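Side-chain contacts in aminomethyltransferase (Bartonella henselae, PDB 3GIR), which belongs to the aminomethyltransferase (glycine cleavage T-protein) family, with a folate-binding domain followed by a C-terminal barrel domain: residues E40-A45 with V243-L248; P58-Y61 with K67-L70; A47-G50 with W55-P58. One frame throughout, in Å; residues are numbered along the deposited sequence.

Interaction 1: E40-A45 with V243-L248; sequences ELHEKA and VEWVGL. With NA (sodium ion), chain B.
The CA atoms of the two segments come nearest at Ala45, just past the end of helix 39-44, and Trp245, 8.2 Å apart, so side chains must fill the gap. This is helix-on-sheet packing in the folate-binding region: strand 243-245 is the outermost strand of a six-stranded mixed sheet, next to the parallel strand 76-80. On the strand side a single indole, that of Trp245, carries the contact.

His42 meets it edge-to-face, the two planes 57° apart, with CE1 standing 3.5 Å above the indole plane, over the six-membered ring and a little toward its CZ3-CH2 side. With CG beside its backbone N (chi1 -58°), the imidazole swings off the helix toward the tryptophan, while NE2 is hydrogen-bonded to Asp80. Leu41 arrives at the rim instead, CD1 lying near the ring plane 4.1 Å from Trp245 CZ2. At the pyrrole end, Ala45 CB packs 3.8 Å from Trp245 CD1.

Two residues back along the strand, Val243 O binds the sodium ion at 2.4 Å, together with Leu238 O, Asp240 O and three waters; two of those waters also donate to the Glu244 carboxylate. Another water ties helix to strand: lying in the indole plane, it accepts from Trp245 NE1 at 3.0 Å and donates to Leu41 O, which also takes the helical N-H of Ala45.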
loop_
_atom_site.group_PDB
_atom_site.type_symbol
_atom_site.label_atom_id
_atom_site.label_comp_id
_atom_site.label_asym_id
_atom_site.label_seq_id
_atom_site.Cartn_x
_atom_site.Cartn_y
_atom_site.Cartn_z
ATOM N N GLU A 40 -14.783 -7.931 17.317
ATOM C CA GLU A 40 -16.183 -8.324 17.516
ATOM C C GLU A 40 -17.168 -7.849 16.429
ATOM O O GLU A 40 -18.150 -8.548 16.096
ATOM C CB GLU A 40 -16.679 -7.830 18.895
ATOM C CG GLU A 40 -16.103 -8.607 20.031
ATOM C CD GLU A 40 -16.562 -8.027 21.409
ATOM O OE1 GLU A 40 -17.625 -7.328 21.459
ATOM O OE2 GLU A 40 -15.856 -8.250 22.426
ATOM N N LEU A 41 -16.942 -6.656 15.837
ATOM C CA LEU A 41 -17.722 -6.207 14.721
ATOM C C LEU A 41 -17.581 -7.146 13.526
ATOM O O LEU A 41 -18.571 -7.387 12.800
ATOM C CB LEU A 41 -17.388 -4.759 14.265
ATOM C CG LEU A 41 -17.688 -3.594 15.181
ATOM C CD1 LEU A 41 -17.430 -2.228 14.481
ATOM C CD2 LEU A 41 -19.166 -3.735 15.665
ATOM N N HIS A 42 -16.374 -7.614 13.308
ATOM C CA HIS A 42 -16.128 -8.514 12.193
ATOM C C HIS A 42 -16.811 -9.849 12.443
ATOM O O HIS A 42 -17.420 -10.391 11.499
ATOM C CB HIS A 42 -14.631 -8.665 11.896
ATOM C CG HIS A 42 -13.999 -7.358 11.602
ATOM N ND1 HIS A 42 -14.416 -6.582 10.542
ATOM C CD2 HIS A 42 -13.043 -6.647 12.255
ATOM C CE1 HIS A 42 -13.701 -5.468 10.518
ATOM N NE2 HIS A 42 -12.898 -5.448 11.573
ATOM N N GLU A 43 -16.701 -10.360 13.662
ATOM C CA GLU A 43 -17.349 -11.616 14.045
ATOM C C GLU A 43 -18.870 -11.476 13.834
ATOM O O GLU A 43 -19.515 -12.347 13.179
ATOM C CB GLU A 43 -16.950 -11.967 15.480
ATOM C CG GLU A 43 -16.798 -13.415 15.776
ATOM C CD GLU A 43 -18.145 -14.118 16.055
ATOM O OE1 GLU A 43 -19.072 -13.420 16.563
ATOM O OE2 GLU A 43 -18.288 -15.361 15.765
ATOM N N LYS A 44 -19.480 -10.385 14.324
ATOM C CA LYS A 44 -20.926 -10.126 14.113
ATOM C C LYS A 44 -21.361 -10.033 12.639
ATOM O O LYS A 44 -22.464 -10.404 12.257
ATOM C CB LYS A 44 -21.405 -8.832 14.859
ATOM N N ALA A 45 -20.486 -9.493 11.784
ATOM C CA ALA A 45 -20.675 -9.389 10.352
ATOM C C ALA A 45 -20.458 -10.718 9.600
ATOM O O ALA A 45 -20.615 -10.782 8.387
ATOM C CB ALA A 45 -19.724 -8.362 9.815
ATOM N N VAL A 243 -22.570 1.497 2.193
ATOM C CA VAL A 243 -21.318 0.990 2.786
ATOM C C VAL A 243 -21.462 -0.484 3.174
ATOM O O VAL A 243 -22.427 -0.895 3.817
ATOM C CB VAL A 243 -20.957 1.794 4.035
ATOM C CG1 VAL A 243 -19.667 1.351 4.696
ATOM C CG2 VAL A 243 -20.756 3.285 3.667
ATOM N N GLU A 244 -20.449 -1.260 2.769
ATOM C CA GLU A 244 -20.280 -2.618 3.277
ATOM C C GLU A 244 -18.863 -2.816 3.714
ATOM O O GLU A 244 -17.951 -2.218 3.151
ATOM C CB GLU A 244 -20.612 -3.644 2.205
ATOM C CG GLU A 244 -22.043 -3.545 1.613
ATOM C CD GLU A 244 -23.157 -4.003 2.582
ATOM O OE1 GLU A 244 -22.897 -4.560 3.655
ATOM O OE2 GLU A 244 -24.359 -3.787 2.276
ATOM N N TRP A 245 -18.648 -3.733 4.642
ATOM C CA TRP A 245 -17.298 -4.199 4.960
ATOM C C TRP A 245 -16.699 -5.005 3.779
ATOM O O TRP A 245 -17.420 -5.752 3.076
ATOM C CB TRP A 245 -17.330 -5.186 6.096
ATOM C CG TRP A 245 -17.482 -4.680 7.491
ATOM C CD1 TRP A 245 -18.520 -5.028 8.324
ATOM C CD2 TRP A 245 -16.607 -3.846 8.254
ATOM N NE1 TRP A 245 -18.349 -4.459 9.538
ATOM C CE2 TRP A 245 -17.177 -3.725 9.543
ATOM C CE3 TRP A 245 -15.420 -3.189 7.994
ATOM C CZ2 TRP A 245 -16.572 -2.993 10.573
ATOM C CZ3 TRP A 245 -14.843 -2.442 8.982
ATOM C CH2 TRP A 245 -15.424 -2.342 10.284
ATOM N N VAL A 246 -15.405 -4.732 3.525
ATOM C CA VAL A 246 -14.646 -5.413 2.498
ATOM C C VAL A 246 -13.468 -6.131 3.201
ATOM O O VAL A 246 -12.742 -5.524 3.989
ATOM C CB VAL A 246 -14.223 -4.420 1.452
ATOM C CG1 VAL A 246 -13.446 -5.135 0.334
ATOM C CG2 VAL A 246 -15.466 -3.776 0.883
ATOM N N GLY A 247 -13.240 -7.386 2.868
ATOM C CA GLY A 247 -12.193 -8.217 3.436
ATOM C C GLY A 247 -10.872 -8.114 2.718
ATOM O O GLY A 247 -10.751 -7.461 1.678
ATOM N N LEU A 248 -9.861 -8.735 3.300
ATOM C CA LEU A 248 -8.506 -8.660 2.731
ATOM C C LEU A 248 -8.399 -9.246 1.348
ATOM O O LEU A 248 -7.546 -8.783 0.554
ATOM C CB LEU A 248 -7.527 -9.386 3.676
ATOM C CG LEU A 248 -7.013 -8.562 4.866
ATOM C CD1 LEU A 248 -5.772 -9.333 5.369
ATOM C CD2 LEU A 248 -6.781 -6.942 4.846
HETATM NA NA NA B . -24.365 -0.403 5.082
HETATM O O HOH W 1 -20.255 -5.219 11.764
HETATM O O HOH W 2 -25.557 -1.403 3.151
HETATM O O HOH W 3 -24.333 -2.673 5.790
HETATM O O HOH W 4 -26.688 -0.268 6.010
#

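Interaction 2: P58-Y61 with K67-L70; sequences PLTY and KEHL
Glu68 OE1 lies in the plane of the Tyr61 ring, at its edge, 3.8 Å from Tyr61 CD2, and the carboxylate is turned 69° against the ring. One face of the phenol ring meets the indole of Trp245, the two planes almost parallel; Ala47 packs on the opposite face. Two donors reach the other carboxylate oxygen from opposite faces of its plane, both on the syn side and both well out of that plane. The backbone N of Tyr61 gives a 2.8 Å bond to Glu68 OE2, with 161° at the hydrogen. Thr60 OG1 supplies the second, at 3.0 Å from Glu68 OE2; it holds for the conformer described here, and since the threonine has two, it is less certain.

The strand end that carries these donors is distorted in a defined way. Leu59 and Thr60 both face Lys48 on the neighbouring strand, a classic beta bulge at the end of strand 55-60, and the chain then turns into helix 65-74, which presents Glu68. From that helix the glutamate reaches across with its chain extended beyond CG (chi2 164°), crossing both Thr60 and Tyr61 at about a right angle. Beside its amide bond, Tyr61 CB comes within 3.5 Å of Glu68 OE2.

Further donors complete the grip on the buried carboxylate. Gly64 N, in the connection between strand and helix, also bonds to OE2. Gly247 N, at the N-cap of helix 248-257, bonds to OE1. A water donates to Glu68 OE1 at 2.7 Å and, with its other hydrogen, to Leu59 O at 2.7 Å, linking the helix side chain to the bulged backbone.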
loop_
_atom_site.group_PDB
_atom_site.type_symbol
_atom_site.label_atom_id
_atom_site.label_comp_id
_atom_site.label_asym_id
_atom_site.label_seq_id
_atom_site.Cartn_x
_atom_site.Cartn_y
_atom_site.Cartn_z
ATOM N N PRO A 58 -10.066 -10.281 8.781
ATOM C CA PRO A 58 -11.212 -10.761 8.024
ATOM C C PRO A 58 -10.822 -10.873 6.561
ATOM O O PRO A 58 -10.529 -9.866 5.885
ATOM C CB PRO A 58 -12.294 -9.680 8.323
ATOM C CG PRO A 58 -11.511 -8.443 8.737
ATOM C CD PRO A 58 -10.260 -8.911 9.296
ATOM N N LEU A 59 -10.783 -12.099 6.038
ATOM C CA LEU A 59 -10.456 -12.296 4.601
ATOM C C LEU A 59 -11.630 -12.027 3.677
ATOM O O LEU A 59 -11.454 -11.533 2.557
ATOM C CB LEU A 59 -9.978 -13.742 4.343
ATOM C CG LEU A 59 -8.788 -14.159 5.208
ATOM C CD1 LEU A 59 -8.311 -15.597 4.788
ATOM C CD2 LEU A 59 -7.589 -13.155 5.214
ATOM N N THR A 60 -12.832 -12.382 4.140
ATOM C CA THR A 60 -14.043 -12.170 3.381
ATOM C C THR A 60 -15.225 -12.179 4.332
ATOM O O THR A 60 -15.060 -12.551 5.501
ATOM C CB THR A 60 -14.172 -13.192 2.248
ATOM O OG1 THR A 60 -15.309 -12.892 1.418
ATOM C CG2 THR A 60 -14.270 -14.611 2.771
ATOM N N TYR A 61 -16.322 -11.625 3.827
ATOM C CA TYR A 61 -17.587 -11.547 4.541
ATOM C C TYR A 61 -18.624 -12.334 3.754
ATOM O O TYR A 61 -18.362 -12.852 2.651
ATOM C CB TYR A 61 -17.958 -10.105 4.709
ATOM C CG TYR A 61 -17.017 -9.338 5.602
ATOM C CD1 TYR A 61 -17.268 -9.150 6.956
ATOM C CD2 TYR A 61 -15.885 -8.764 5.060
ATOM C CE1 TYR A 61 -16.431 -8.371 7.730
ATOM C CE2 TYR A 61 -15.027 -8.012 5.834
ATOM C CZ TYR A 61 -15.313 -7.782 7.150
ATOM O OH TYR A 61 -14.414 -7.031 7.906
ATOM N N LYS A 67 -18.228 -9.800 -4.908
ATOM C CA LYS A 67 -19.183 -8.723 -4.730
ATOM C C LYS A 67 -18.607 -7.613 -3.823
ATOM O O LYS A 67 -18.946 -6.444 -3.969
ATOM C CB LYS A 67 -20.556 -9.183 -4.276
ATOM C CG LYS A 67 -21.371 -9.911 -5.380
ATOM C CD LYS A 67 -22.671 -10.390 -4.868
ATOM C CE LYS A 67 -23.461 -11.069 -6.014
ATOM N NZ LYS A 67 -24.543 -11.931 -5.396
ATOM N N GLU A 68 -17.700 -7.939 -2.932
ATOM C CA GLU A 68 -17.064 -6.924 -2.079
ATOM C C GLU A 68 -16.177 -6.023 -2.949
ATOM O O GLU A 68 -16.147 -4.792 -2.845
ATOM C CB GLU A 68 -16.200 -7.600 -0.962
ATOM C CG GLU A 68 -16.985 -8.257 0.148
ATOM C CD GLU A 68 -16.157 -9.237 1.010
ATOM O OE1 GLU A 68 -14.997 -8.964 1.323
ATOM O OE2 GLU A 68 -16.690 -10.276 1.399
ATOM N N HIS A 69 -15.406 -6.670 -3.834
ATOM C CA HIS A 69 -14.619 -5.939 -4.821
ATOM C C HIS A 69 -15.471 -5.014 -5.663
ATOM O O HIS A 69 -15.226 -3.778 -5.791
ATOM C CB HIS A 69 -13.817 -6.946 -5.664
ATOM C CG HIS A 69 -12.959 -6.314 -6.724
ATOM N ND1 HIS A 69 -11.584 -6.405 -6.720
ATOM C CD2 HIS A 69 -13.298 -5.598 -7.828
ATOM C CE1 HIS A 69 -11.110 -5.758 -7.773
ATOM N NE2 HIS A 69 -12.128 -5.238 -8.458
ATOM N N LEU A 70 -16.490 -5.605 -6.304
ATOM C CA LEU A 70 -17.370 -4.838 -7.167
ATOM C C LEU A 70 -18.093 -3.750 -6.393
ATOM O O LEU A 70 -18.225 -2.642 -6.915
ATOM C CB LEU A 70 -18.332 -5.765 -7.928
ATOM C CG LEU A 70 -17.675 -6.745 -8.913
ATOM C CD1 LEU A 70 -18.736 -7.847 -9.340
ATOM C CD2 LEU A 70 -16.998 -6.091 -10.105
HETATM O O HOH W 5 -12.692 -10.201 0.545
#

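Interaction 3: A47-G50 with W55-P58; sequences AKFG and WRMP
Gly50 and Met57 form an antiparallel hydrogen-bonded pair: Gly50 N donates to Met57 O at 2.9 Å, and Met57 N returns a nearly straight bond (174°) to Gly50 O at 2.8 Å. Next to it Phe49 and Pro58 make a non-hydrogen-bonded pair, where Phe49 CA comes within 3.2 Å of Met57 O in a CA-H...O contact.

Phe49 and Pro58 put their side chains on the same face of the sheet. There the Phe49 ring lies obliquely against the Met57-Pro58 peptide, CD1 lying 3.7 Å from Pro58 N. Arg56 CG, held opposite the backbone N (chi1 175°), touches Phe49 CB at 3.7 Å, the two side chains crossing at about a right angle. These contacts build the beta hairpin of strands 48-52 and 55-60; strand 34-35 flanks 55-60 on its other side.

Ala47, just before the strand, has its methyl over one face of the Phe49 ring and 3.7 Å from Pro58 CB. Further out, His42 of helix 39-44 packs on Ala47, Phe49 and Pro58 alike, while the ring of Tyr39 meets that of Phe49. Lys48 points away from the partner strand, its NZ hydrogen-bonded to Gly46 O.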
loop_
_atom_site.group_PDB
_atom_site.type_symbol
_atom_site.label_atom_id
_atom_site.label_comp_id
_atom_site.label_asym_id
_atom_site.label_seq_id
_atom_site.Cartn_x
_atom_site.Cartn_y
_atom_site.Cartn_z
ATOM N N ALA A 47 -17.600 -12.443 9.312
ATOM C CA ALA A 47 -16.292 -12.579 8.673
ATOM C C ALA A 47 -15.745 -14.013 8.784
ATOM O O ALA A 47 -15.960 -14.747 9.805
ATOM C CB ALA A 47 -15.291 -11.628 9.281
ATOM N N LYS A 48 -15.026 -14.388 7.737
ATOM C CA LYS A 48 -14.133 -15.542 7.740
ATOM C C LYS A 48 -12.724 -15.030 7.863
ATOM O O LYS A 48 -12.322 -14.144 7.131
ATOM C CB LYS A 48 -14.296 -16.368 6.464
ATOM C CG LYS A 48 -15.694 -16.959 6.237
ATOM C CD LYS A 48 -16.755 -16.050 5.689
ATOM C CE LYS A 48 -18.203 -16.593 5.699
ATOM N NZ LYS A 48 -18.813 -16.595 7.097
ATOM N N PHE A 49 -11.986 -15.563 8.822
ATOM C CA PHE A 49 -10.702 -15.003 9.295
ATOM C C PHE A 49 -9.546 -15.819 8.825
ATOM O O PHE A 49 -9.653 -17.053 8.624
ATOM C CB PHE A 49 -10.679 -14.798 10.801
ATOM C CG PHE A 49 -11.652 -13.824 11.352
ATOM C CD1 PHE A 49 -11.302 -12.502 11.537
ATOM C CD2 PHE A 49 -12.907 -14.232 11.765
ATOM C CE1 PHE A 49 -12.210 -11.586 12.061
ATOM C CE2 PHE A 49 -13.828 -13.317 12.346
ATOM C CZ PHE A 49 -13.459 -12.003 12.490
ATOM N N GLY A 50 -8.390 -15.153 8.685
ATOM C CA GLY A 50 -7.134 -15.806 8.375
ATOM C C GLY A 50 -5.962 -14.939 8.785
ATOM O O GLY A 50 -6.156 -13.799 9.154
ATOM N N TRP A 55 -1.456 -10.929 12.126
ATOM C CA TRP A 55 -2.753 -10.595 12.608
ATOM C C TRP A 55 -3.824 -11.550 12.127
ATOM O O TRP A 55 -3.708 -12.084 11.056
ATOM C CB TRP A 55 -3.194 -9.204 12.075
ATOM C CG TRP A 55 -2.340 -8.064 12.658
ATOM C CD1 TRP A 55 -1.110 -7.747 12.304
ATOM C CD2 TRP A 55 -2.747 -7.124 13.658
ATOM N NE1 TRP A 55 -0.667 -6.633 13.030
ATOM C CE2 TRP A 55 -1.658 -6.254 13.879
ATOM C CE3 TRP A 55 -3.913 -6.933 14.375
ATOM C CZ2 TRP A 55 -1.737 -5.151 14.769
ATOM C CZ3 TRP A 55 -3.998 -5.860 15.271
ATOM C CH2 TRP A 55 -2.902 -5.001 15.458
ATOM N N ARG A 56 -4.853 -11.721 12.932
ATOM C CA ARG A 56 -6.074 -12.439 12.534
ATOM C C ARG A 56 -7.003 -11.400 11.824
ATOM O O ARG A 56 -7.611 -10.513 12.465
ATOM C CB ARG A 56 -6.775 -13.150 13.688
ATOM C CG ARG A 56 -8.123 -13.788 13.260
ATOM C CD ARG A 56 -8.768 -14.707 14.287
ATOM N NE ARG A 56 -7.970 -15.875 14.470
ATOM C CZ ARG A 56 -7.074 -16.084 15.428
ATOM N NH1 ARG A 56 -6.868 -15.181 16.391
ATOM N NH2 ARG A 56 -6.380 -17.223 15.432
ATOM N N MET A 57 -7.129 -11.553 10.530
ATOM C CA MET A 57 -7.831 -10.532 9.700
ATOM C C MET A 57 -9.063 -11.100 9.034
ATOM O O MET A 57 -9.051 -12.296 8.675
ATOM C CB MET A 57 -6.897 -9.967 8.631
ATOM C CG MET A 57 -5.671 -9.257 9.139
ATOM S SD MET A 57 -6.063 -7.780 10.080
ATOM C CE MET A 57 -6.522 -6.631 8.731
ATOM N N PRO A 58 -10.066 -10.281 8.781
ATOM C CA PRO A 58 -11.212 -10.761 8.024
ATOM C C PRO A 58 -10.822 -10.873 6.561
ATOM O O PRO A 58 -10.529 -9.866 5.885
ATOM C CB PRO A 58 -12.294 -9.680 8.323
ATOM C CG PRO A 58 -11.511 -8.443 8.737
ATOM C CD PRO A 58 -10.260 -8.911 9.296
#

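All three interactions gather on one side of the chain's centre, in the folate-binding domain, with centres 9 to 12 Å apart. Helix 39-44, the hairpin and helix 65-74 follow one another in sequence, so interactions 3 and 2 succeed each other on strand 55-60 and share Pro58. Interaction 1 spans both, bringing back residues 243-248 from almost 200 positions later. The returning chain is joined to the others by backbone: Leu248 N lies 2.9 Å from Pro58 O, probably a hydrogen bond. Hairpin strand 55-60 is thus tied to the start of helix 248-257, just after edge strand 243-245, with helices 39-44 and 65-74 packed around the junction.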